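Local coordinates for TetR family transcriptional regulator (Mycobacterium smegmatis, PDB 5XS9), which probably binds operator DNA as a dimer and regulates transcription of biotin-related genes, at residues A[16-21]-A[89-95]. Coordinates in Å, arbitrary orientation, origin at the centre of the assembly. Residue numbers count along the deposited sequence, not the author numbering.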
ATOM      1  N   LEU A  16     -14.444  -1.509  13.440  1.00 40.88           N
ATOM      2  CA  LEU A  16     -13.598  -1.029  12.369  1.00 37.61           C
ATOM      3  C   LEU A  16     -14.201   0.170  11.724  1.00 36.59           C
ATOM      4  O   LEU A  16     -13.533   1.190  11.618  1.00 39.25           O
ATOM      5  CB  LEU A  16     -13.337  -2.140  11.343  1.00 35.79           C
ATOM      6  CG  LEU A  16     -12.594  -1.626  10.095  1.00 38.20           C
ATOM      7  CD1 LEU A  16     -11.115  -1.495  10.376  1.00 40.67           C
ATOM      8  CD2 LEU A  16     -12.812  -2.600   8.978  1.00 41.81           C
ATOM      9  N   ASP A  17     -15.452   0.054  11.280  1.00 36.43           N
ATOM     10  CA  ASP A  17     -16.140   1.192  10.638  1.00 42.18           C
ATOM     11  C   ASP A  17     -16.210   2.403  11.526  1.00 41.39           C
ATOM     12  O   ASP A  17     -15.823   3.474  11.120  1.00 40.86           O
ATOM     13  CB  ASP A  17     -17.554   0.775  10.115  1.00 47.06           C
ATOM     14  CG  ASP A  17     -17.454  -0.179   8.923  1.00 51.47           C
ATOM     15  OD1 ASP A  17     -16.447  -0.039   8.214  1.00 54.36           O
ATOM     16  OD2 ASP A  17     -18.303  -1.071   8.675  1.00 52.70           O
ATOM     17  N   ASP A  18     -16.697   2.217  12.738  1.00 43.73           N
ATOM     18  CA  ASP A  18     -16.870   3.335  13.697  1.00 50.38           C
ATOM     19  C   ASP A  18     -15.580   3.923  14.248  1.00 51.14           C
ATOM     20  O   ASP A  18     -15.496   5.124  14.506  1.00 49.58           O
ATOM     21  CB  ASP A  18     -17.751   2.875  14.875  1.00 48.18           C
ATOM     22  CG  ASP A  18     -19.169   2.552  14.458  1.00 46.78           C
ATOM     23  OD1 ASP A  18     -19.604   2.924  13.369  1.00 51.44           O
ATOM     24  OD2 ASP A  18     -19.853   1.864  15.223  1.00 58.59           O
ATOM     25  N   HIS A  19     -14.559   3.104  14.437  1.00 47.29           N
ATOM     26  CA  HIS A  19     -13.417   3.575  15.203  1.00 48.62           C
ATOM     27  C   HIS A  19     -12.075   3.404  14.583  1.00 54.40           C
ATOM     28  O   HIS A  19     -11.125   3.898  15.145  1.00 50.84           O
ATOM     29  CB  HIS A  19     -13.407   2.875  16.579  1.00 54.25           C
ATOM     30  CG  HIS A  19     -14.621   3.167  17.391  1.00 56.32           C
ATOM     31  ND1 HIS A  19     -14.934   4.439  17.816  1.00 56.98           N
ATOM     32  CD2 HIS A  19     -15.629   2.366  17.811  1.00 59.83           C
ATOM     33  CE1 HIS A  19     -16.074   4.409  18.477  1.00 58.70           C
ATOM     34  NE2 HIS A  19     -16.522   3.167  18.474  1.00 58.48           N
ATOM     35  N   GLY A  20     -11.962   2.672  13.471  1.00 49.33           N
ATOM     36  CA  GLY A  20     -10.699   2.505  12.826  1.00 44.98           C
ATOM     37  C   GLY A  20      -9.969   1.245  13.224  1.00 46.26           C
ATOM     38  O   GLY A  20     -10.235   0.623  14.242  1.00 49.22           O
ATOM     39  N   ILE A  21      -9.009   0.899  12.399  1.00 42.85           N
ATOM     40  CA  ILE A  21      -8.299  -0.368  12.561  1.00 46.06           C
ATOM     41  C   ILE A  21      -7.539  -0.467  13.879  1.00 52.29           C
ATOM     42  O   ILE A  21      -7.487  -1.556  14.483  1.00 44.84           O
ATOM     43  CB  ILE A  21      -7.382  -0.640  11.367  1.00 42.46           C
ATOM     44  CG1 ILE A  21      -6.931  -2.103  11.350  1.00 46.57           C
ATOM     45  CG2 ILE A  21      -6.222   0.393  11.307  1.00 46.74           C
ATOM     46  CD1 ILE A  21      -6.109  -2.475  10.129  1.00 47.89           C
ATOM     47  N   HIS A  89     -15.350   0.311   3.901  1.00 39.89           N
ATOM     48  CA  HIS A  89     -15.074   0.270   5.308  1.00 36.90           C
ATOM     49  C   HIS A  89     -13.883   1.106   5.666  1.00 41.72           C
ATOM     50  O   HIS A  89     -12.936   1.148   4.902  1.00 39.24           O
ATOM     51  CB  HIS A  89     -14.828  -1.161   5.726  1.00 42.61           C
ATOM     52  CG  HIS A  89     -15.979  -2.047   5.391  1.00 43.93           C
ATOM     53  ND1 HIS A  89     -17.092  -2.149   6.198  1.00 46.98           N
ATOM     54  CD2 HIS A  89     -16.253  -2.765   4.271  1.00 43.56           C
ATOM     55  CE1 HIS A  89     -17.984  -2.938   5.623  1.00 45.54           C
ATOM     56  NE2 HIS A  89     -17.510  -3.299   4.441  1.00 46.74           N
ATOM     57  N   THR A  90     -13.957   1.797   6.814  1.00 39.03           N
ATOM     58  CA  THR A  90     -12.833   2.508   7.383  1.00 36.39           C
ATOM     59  C   THR A  90     -11.560   1.595   7.496  1.00 36.66           C
ATOM     60  O   THR A  90     -11.586   0.470   8.004  1.00 36.85           O
ATOM     61  CB  THR A  90     -13.161   2.992   8.796  1.00 41.36           C
ATOM     62  OG1 THR A  90     -14.426   3.666   8.785  1.00 40.33           O
ATOM     63  CG2 THR A  90     -12.036   3.992   9.377  1.00 40.48           C
ATOM     64  N   ASP A  91     -10.471   2.093   6.947  1.00 33.26           N
ATOM     65  CA  ASP A  91      -9.147   1.428   6.967  1.00 33.93           C
ATOM     66  C   ASP A  91      -9.187   0.069   6.221  1.00 31.80           C
ATOM     67  O   ASP A  91      -8.341  -0.788   6.391  1.00 37.95           O
ATOM     68  CB  ASP A  91      -8.633   1.307   8.334  1.00 36.21           C
ATOM     69  CG  ASP A  91      -8.358   2.666   8.990  1.00 39.84           C
ATOM     70  OD1 ASP A  91      -7.870   3.633   8.361  1.00 41.04           O
ATOM     71  OD2 ASP A  91      -8.558   2.695  10.178  1.00 38.11           O
ATOM     72  N   GLY A  92     -10.151  -0.071   5.328  1.00 32.26           N
ATOM     73  CA  GLY A  92     -10.373  -1.371   4.657  1.00 35.16           C
ATOM     74  C   GLY A  92      -9.220  -1.809   3.766  1.00 34.13           C
ATOM     75  O   GLY A  92      -8.828  -2.972   3.800  1.00 31.94           O
ATOM     76  N   ALA A  93      -8.649  -0.865   3.003  1.00 31.73           N
ATOM     77  CA  ALA A  93      -7.557  -1.217   2.190  1.00 33.12           C
ATOM     78  C   ALA A  93      -6.355  -1.643   3.044  1.00 31.74           C
ATOM     79  O   ALA A  93      -5.690  -2.583   2.700  1.00 33.12           O
ATOM     80  CB  ALA A  93      -7.200  -0.091   1.209  1.00 34.65           C
ATOM     81  N   GLU A  94      -6.090  -0.948   4.137  1.00 32.16           N
ATOM     82  CA  GLU A  94      -4.972  -1.303   5.032  1.00 38.12           C
ATOM     83  C   GLU A  94      -5.184  -2.673   5.675  1.00 36.32           C
ATOM     84  O   GLU A  94      -4.255  -3.457   5.829  1.00 33.65           O
ATOM     85  CB  GLU A  94      -4.832  -0.269   6.159  1.00 38.89           C
ATOM     86  CG  GLU A  94      -3.643  -0.503   7.048  1.00 43.79           C
ATOM     87  CD  GLU A  94      -3.615   0.459   8.263  1.00 50.64           C
ATOM     88  OE1 GLU A  94      -4.231   1.537   8.182  1.00 48.71           O
ATOM     89  OE2 GLU A  94      -3.004   0.112   9.299  1.00 47.57           O
ATOM     90  N   LEU A  95      -6.405  -2.930   6.071  1.00 34.84           N
ATOM     91  CA  LEU A  95      -6.734  -4.178   6.766  1.00 35.56           C
ATOM     92  C   LEU A  95      -6.589  -5.330   5.766  1.00 32.32           C
ATOM     93  O   LEU A  95      -5.974  -6.347   6.095  1.00 33.97           O
ATOM     94  CB  LEU A  95      -8.160  -4.098   7.333  1.00 39.04           C
ATOM     95  CG  LEU A  95      -8.587  -5.212   8.323  1.00 40.83           C
ATOM     96  CD1 LEU A  95      -9.640  -4.751   9.273  1.00 47.61           C
ATOM     97  CD2 LEU A  95      -9.103  -6.361   7.493  1.00 46.31           C
TER
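Asp-91 sits at the N-cap of helix 92-101, yet its carboxylate makes no capping bond: OD2 accepts a nearly straight hydrogen bond from the backbone N of Ile-21, at 2.9 Å. Elsewhere, ND1 of His-89 donates to both OD1 and OD2 of Asp-17, 3.0 Å to each, a bifurcated His-carboxylate pairing. OG1 of Thr-90 donates to the carbonyl O of Asp-17 at 2.7 Å; a short hydroxyl side chain suits this tight approach. These bonds join the first helix of the TetR-type DNA-binding domain to a type II turn, His-89 to Gly-92, leading into helix 92-101 of the C-terminal domain, which in TetR relatives binds the effector. Asp-91 takes the turn's left-handed third position, and a CB on Gly-92 would clash with His-89 O. Gly-20, first past helix 5-19, has positive phi, where a CB would jam against His-19 O. Leu-95 packs against Leu-16 (CD1 to CD1, 3.7 Å) and Ile-21 (CD1 to Leu-95 CB, 3.8 Å); both apolar leucines also touch helix 47-58.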